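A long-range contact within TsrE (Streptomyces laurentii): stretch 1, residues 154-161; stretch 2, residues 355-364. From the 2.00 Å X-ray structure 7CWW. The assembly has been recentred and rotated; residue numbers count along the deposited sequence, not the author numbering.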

ATOM      1  N   PRO A 154      16.062   2.483  11.108  1.00 34.78           N
ATOM      2  CA  PRO A 154      17.239   2.318  11.960  1.00 38.99           C
ATOM      3  C   PRO A 154      18.480   2.807  11.236  1.00 39.11           C
ATOM      4  O   PRO A 154      18.630   2.570  10.026  1.00 35.81           O
ATOM      5  CB  PRO A 154      17.301   0.803  12.205  1.00 37.00           C
ATOM      6  CG  PRO A 154      15.933   0.314  11.954  1.00 41.87           C
ATOM      7  CD  PRO A 154      15.334   1.211  10.914  1.00 37.60           C
ATOM      8  N   PRO A 155      19.381   3.496  11.941  1.00 33.82           N
ATOM      9  CA  PRO A 155      20.552   4.099  11.282  1.00 38.36           C
ATOM     10  C   PRO A 155      21.374   3.128  10.452  1.00 42.17           C
ATOM     11  O   PRO A 155      21.962   3.529   9.440  1.00 36.50           O
ATOM     12  CB  PRO A 155      21.364   4.640  12.464  1.00 43.68           C
ATOM     13  CG  PRO A 155      20.343   4.903  13.515  1.00 42.61           C
ATOM     14  CD  PRO A 155      19.350   3.789  13.383  1.00 38.16           C
ATOM     15  N   SER A 156      21.431   1.852  10.836  1.00 37.13           N
ATOM     16  CA  SER A 156      22.233   0.919  10.060  1.00 38.19           C
ATOM     17  C   SER A 156      21.625   0.620   8.692  1.00 35.98           C
ATOM     18  O   SER A 156      22.323   0.076   7.829  1.00 40.77           O
ATOM     19  CB  SER A 156      22.430  -0.373  10.854  1.00 42.91           C
ATOM     20  OG  SER A 156      21.186  -0.801  11.382  1.00 49.63           O
ATOM     21  N   ILE A 157      20.362   0.972   8.458  1.00 27.34           N
ATOM     22  CA  ILE A 157      19.787   0.826   7.122  1.00 32.96           C
ATOM     23  C   ILE A 157      19.415   2.197   6.559  1.00 34.58           C
ATOM     24  O   ILE A 157      19.416   2.400   5.337  1.00 31.84           O
ATOM     25  CB  ILE A 157      18.579  -0.135   7.140  1.00 38.77           C
ATOM     26  CG1 ILE A 157      18.142  -0.491   5.720  1.00 47.29           C
ATOM     27  CG2 ILE A 157      17.428   0.448   7.896  1.00 43.76           C
ATOM     28  CD1 ILE A 157      18.754  -1.774   5.218  1.00 57.88           C
ATOM     29  N   ALA A 158      19.112   3.156   7.439  1.00 31.06           N
ATOM     30  CA  ALA A 158      18.849   4.521   6.990  1.00 33.11           C
ATOM     31  C   ALA A 158      20.032   5.114   6.225  1.00 36.82           C
ATOM     32  O   ALA A 158      19.836   5.992   5.374  1.00 31.52           O
ATOM     33  CB  ALA A 158      18.502   5.412   8.190  1.00 34.34           C
ATOM     34  N   LYS A 159      21.252   4.646   6.500  1.00 32.65           N
ATOM     35  CA  LYS A 159      22.421   5.106   5.757  1.00 32.41           C
ATOM     36  C   LYS A 159      22.267   4.942   4.246  1.00 27.40           C
ATOM     37  O   LYS A 159      22.924   5.662   3.491  1.00 33.61           O
ATOM     38  CB  LYS A 159      23.663   4.349   6.227  1.00 30.94           C
ATOM     39  CG  LYS A 159      23.641   2.859   5.845  1.00 30.47           C
ATOM     40  CD  LYS A 159      24.880   2.116   6.363  1.00 36.62           C
ATOM     41  CE  LYS A 159      25.004   0.739   5.701  1.00 41.62           C
ATOM     42  NZ  LYS A 159      26.212   0.009   6.224  1.00 46.62           N
ATOM     43  N   PHE A 160      21.426   4.006   3.793  1.00 30.79           N
ATOM     44  CA  PHE A 160      21.275   3.736   2.366  1.00 35.06           C
ATOM     45  C   PHE A 160      20.512   4.823   1.619  1.00 34.08           C
ATOM     46  O   PHE A 160      20.567   4.855   0.383  1.00 28.72           O
ATOM     47  CB  PHE A 160      20.537   2.410   2.153  1.00 35.21           C
ATOM     48  CG  PHE A 160      21.356   1.203   2.478  1.00 41.91           C
ATOM     49  CD1 PHE A 160      22.664   1.110   2.053  1.00 44.10           C
ATOM     50  CD2 PHE A 160      20.811   0.152   3.208  1.00 50.36           C
ATOM     51  CE1 PHE A 160      23.428  -0.013   2.352  1.00 53.37           C
ATOM     52  CE2 PHE A 160      21.570  -0.969   3.511  1.00 49.16           C
ATOM     53  CZ  PHE A 160      22.884  -1.047   3.082  1.00 48.84           C
ATOM     54  N   GLY A 161      19.763   5.670   2.325  1.00 32.70           N
ATOM     55  CA  GLY A 161      18.940   6.666   1.642  1.00 28.95           C
ATOM     56  C   GLY A 161      17.988   5.999   0.657  1.00 29.16           C
ATOM     57  O   GLY A 161      17.323   5.008   0.974  1.00 28.46           O
ATOM     58  N   ALA A 355      25.144  -7.349  -1.757  1.00 42.25           N
ATOM     59  CA  ALA A 355      26.227  -6.572  -1.160  1.00 45.73           C
ATOM     60  C   ALA A 355      25.686  -5.566  -0.149  1.00 40.35           C
ATOM     61  O   ALA A 355      26.249  -5.408   0.940  1.00 40.20           O
ATOM     62  CB  ALA A 355      27.035  -5.865  -2.248  1.00 45.39           C
ATOM     63  N   LEU A 356      24.595  -4.877  -0.491  1.00 36.89           N
ATOM     64  CA  LEU A 356      23.993  -3.935   0.448  1.00 39.03           C
ATOM     65  C   LEU A 356      23.531  -4.646   1.716  1.00 40.38           C
ATOM     66  O   LEU A 356      23.784  -4.177   2.832  1.00 40.36           O
ATOM     67  CB  LEU A 356      22.822  -3.211  -0.214  1.00 34.72           C
ATOM     68  CG  LEU A 356      23.172  -2.330  -1.411  1.00 37.10           C
ATOM     69  CD1 LEU A 356      21.887  -1.929  -2.165  1.00 35.57           C
ATOM     70  CD2 LEU A 356      23.944  -1.103  -0.936  1.00 32.36           C
ATOM     71  N   ILE A 357      22.847  -5.782   1.559  1.00 36.37           N
ATOM     72  CA  ILE A 357      22.399  -6.543   2.725  1.00 36.53           C
ATOM     73  C   ILE A 357      23.589  -6.944   3.588  1.00 37.92           C
ATOM     74  O   ILE A 357      23.555  -6.802   4.818  1.00 41.50           O
ATOM     75  CB  ILE A 357      21.573  -7.769   2.284  1.00 38.98           C
ATOM     76  CG1 ILE A 357      20.269  -7.322   1.614  1.00 41.15           C
ATOM     77  CG2 ILE A 357      21.275  -8.675   3.472  1.00 37.40           C
ATOM     78  CD1 ILE A 357      19.718  -8.333   0.624  1.00 44.16           C
ATOM     79  N   ARG A 358      24.669  -7.422   2.958  1.00 32.00           N
ATOM     80  CA  ARG A 358      25.844  -7.844   3.711  1.00 41.15           C
ATOM     81  C   ARG A 358      26.443  -6.702   4.530  1.00 44.26           C
ATOM     82  O   ARG A 358      27.106  -6.947   5.543  1.00 43.41           O
ATOM     83  CB  ARG A 358      26.907  -8.410   2.762  1.00 47.25           C
ATOM     84  CG  ARG A 358      26.685  -9.850   2.337  1.00 51.29           C
ATOM     85  CD  ARG A 358      27.933 -10.421   1.657  1.00 59.61           C
ATOM     86  NE  ARG A 358      28.316  -9.691   0.444  1.00 61.76           N
ATOM     87  CZ  ARG A 358      27.911 -10.022  -0.780  1.00 62.53           C
ATOM     88  NH1 ARG A 358      27.102 -11.058  -0.950  1.00 65.64           N
ATOM     89  NH2 ARG A 358      28.305  -9.317  -1.833  1.00 62.90           N
ATOM     90  N   SER A 359      26.235  -5.457   4.113  1.00 44.14           N
ATOM     91  CA  SER A 359      26.872  -4.335   4.787  1.00 45.92           C
ATOM     92  C   SER A 359      26.074  -3.808   5.977  1.00 43.33           C
ATOM     93  O   SER A 359      26.583  -2.951   6.705  1.00 48.19           O
ATOM     94  CB  SER A 359      27.129  -3.192   3.794  1.00 46.79           C
ATOM     95  OG  SER A 359      25.909  -2.595   3.410  1.00 51.95           O
ATOM     96  N   VAL A 360      24.859  -4.299   6.207  1.00 40.65           N
ATOM     97  CA  VAL A 360      24.064  -3.852   7.352  1.00 41.97           C
ATOM     98  C   VAL A 360      24.653  -4.463   8.622  1.00 50.26           C
ATOM     99  O   VAL A 360      24.611  -5.681   8.816  1.00 49.30           O
ATOM    100  CB  VAL A 360      22.587  -4.216   7.190  1.00 44.13           C
ATOM    101  CG1 VAL A 360      21.769  -3.625   8.330  1.00 49.35           C
ATOM    102  CG2 VAL A 360      22.059  -3.695   5.849  1.00 44.86           C
ATOM    103  N   ARG A 361      25.201  -3.624   9.489  1.00 48.83           N
ATOM    104  CA  ARG A 361      25.898  -4.064  10.688  1.00 54.69           C
ATOM    105  C   ARG A 361      25.533  -3.138  11.833  1.00 56.89           C
ATOM    106  O   ARG A 361      25.071  -2.010  11.606  1.00 53.53           O
ATOM    107  CB  ARG A 361      27.421  -4.068  10.482  1.00 55.83           C
ATOM    108  CG  ARG A 361      27.932  -5.080   9.461  1.00 66.64           C
ATOM    109  CD  ARG A 361      29.302  -4.651   8.926  1.00 77.77           C
ATOM    110  NE  ARG A 361      29.351  -3.207   8.684  1.00 85.81           N
ATOM    111  CZ  ARG A 361      29.542  -2.646   7.491  1.00 88.05           C
ATOM    112  NH1 ARG A 361      29.717  -3.403   6.416  1.00 90.80           N
ATOM    113  NH2 ARG A 361      29.560  -1.326   7.373  1.00 85.84           N
ATOM    114  N   PRO A 362      25.720  -3.572  13.080  1.00 61.32           N
ATOM    115  CA  PRO A 362      25.451  -2.677  14.209  1.00 68.88           C
ATOM    116  C   PRO A 362      26.475  -1.558  14.243  1.00 77.64           C
ATOM    117  O   PRO A 362      27.668  -1.785  14.024  1.00 79.68           O
ATOM    118  CB  PRO A 362      25.584  -3.589  15.437  1.00 69.88           C
ATOM    119  CG  PRO A 362      25.581  -4.990  14.897  1.00 69.45           C
ATOM    120  CD  PRO A 362      26.184  -4.892  13.537  1.00 64.33           C
ATOM    121  N   GLU A 363      26.006  -0.345  14.521  1.00 86.15           N
ATOM    122  CA  GLU A 363      26.911   0.793  14.595  1.00 98.99           C
ATOM    123  C   GLU A 363      27.340   1.065  16.036  1.00100.55           C
ATOM    124  O   GLU A 363      26.731   0.581  16.994  1.00104.73           O
ATOM    125  CB  GLU A 363      26.272   2.042  13.977  1.00104.21           C
ATOM    126  CG  GLU A 363      25.933   1.867  12.497  1.00108.52           C
ATOM    127  CD  GLU A 363      25.559   3.173  11.810  1.00110.10           C
ATOM    128  OE1 GLU A 363      25.441   3.180  10.563  1.00109.14           O
ATOM    129  OE2 GLU A 363      25.409   4.194  12.513  1.00112.24           O
ATOM    130  N   ALA A 364      28.420   1.840  16.171  1.00 97.64           N
ATOM    131  CA  ALA A 364      29.103   2.060  17.453  1.00 94.35           C
ATOM    132  C   ALA A 364      29.629   0.745  18.030  1.00 91.73           C
ATOM    133  O   ALA A 364      30.788   0.383  17.827  1.00 89.74           O
ATOM    134  CB  ALA A 364      28.177   2.754  18.459  1.00 92.44           C
TER
HETATM  135  O   HOH W   1      24.882  -0.760   8.532  1.00 45.28           O

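The apolar centre of this contact is the ring of Phe 160, whose CA-to-CB bond points toward the second stretch and whose m rotamer carries the ring against Leu 356, Ser 359 and Val 360. CE1 of Phe 160 lies 3.5 Å from CD2 of Leu 356, and CE2 of Phe 160 lies 3.6 Å from CG2 of Val 360, so the ring reaches two aliphatic side chains four residues apart in sequence. A phenyl group suits this place because it is long enough to reach the helix from a backbone that stands well back: the CA atoms of Phe 160 and Leu 356 are 8.4 Å apart.

The ring also meets polar atoms, and it does so with its edge. CZ of Phe 160 is 3.3 Å from the carbonyl O of Leu 356 and 3.4 Å from OG of Ser 359, both near the ring plane. The weakly positive C-H rim of an aromatic ring tolerates oxygen well in this direction. Those two oxygens are themselves paired, for OG of Ser 359 donates a hydrogen bond of 2.7 Å to O of Leu 356. Serine, short and in the p rotamer, can thus turn its hydroxyl back onto its own helix and leave no unpaired donor against the ring.

Val 360 extends the apolar patch to Ile 157, whose CD1 lies 3.9 Å from CG2 of Val 360. The CA-to-CB bond of Ile 157 runs sideways, but the end of its side chain comes nearer to the other stretch. The register pairs Ser 156 with Val 360 and Phe 160 with Leu 356, so the stretches run in opposite directions and diverge toward Phe 160. The backbones approach more closely here, with 5.8 Å between the CA atoms of Ser 156 and Val 360. A small residue fits such a gap: CB of Ser 156 sits just 3.2 Å from the carbonyl O of Arg 361, while its hydroxyl is hydrogen-bonded elsewhere in the structure.

Polar bonding between the stretches begins at Lys 159. Its chain, extended beyond a p chi1, brings NZ to 3.0 Å from O of Ser 359 and donates the one direct hydrogen bond between the stretches. A long, flexible amine is well suited to reach this carbonyl from an exposed position. Water 1 bridges the junction: it is placed to donate to O of Ser 156 at 2.8 Å and accepts from NZ of Lys 159 at 2.8 Å and from N of Arg 361 at 3.0 Å, so it joins backbone to backbone as well as to the amine.

At the outer edge, the side chain of Arg 361 starts away from stretch 1, yet its end returns, placing NH2 3.8 Å from NZ of Lys 159. These like charges repel; NZ of Lys 159 also has two oxygen partners, O of Ser 359 and water 1. Glu 363 lies over the start of the first helix, with OE1 4.0 Å from CA of Ser 156 and 3.7 Å from O of Pro 155. Its carboxylate forms no salt bridge with Lys 159, and its poor order fits a loosely held, exposed margin.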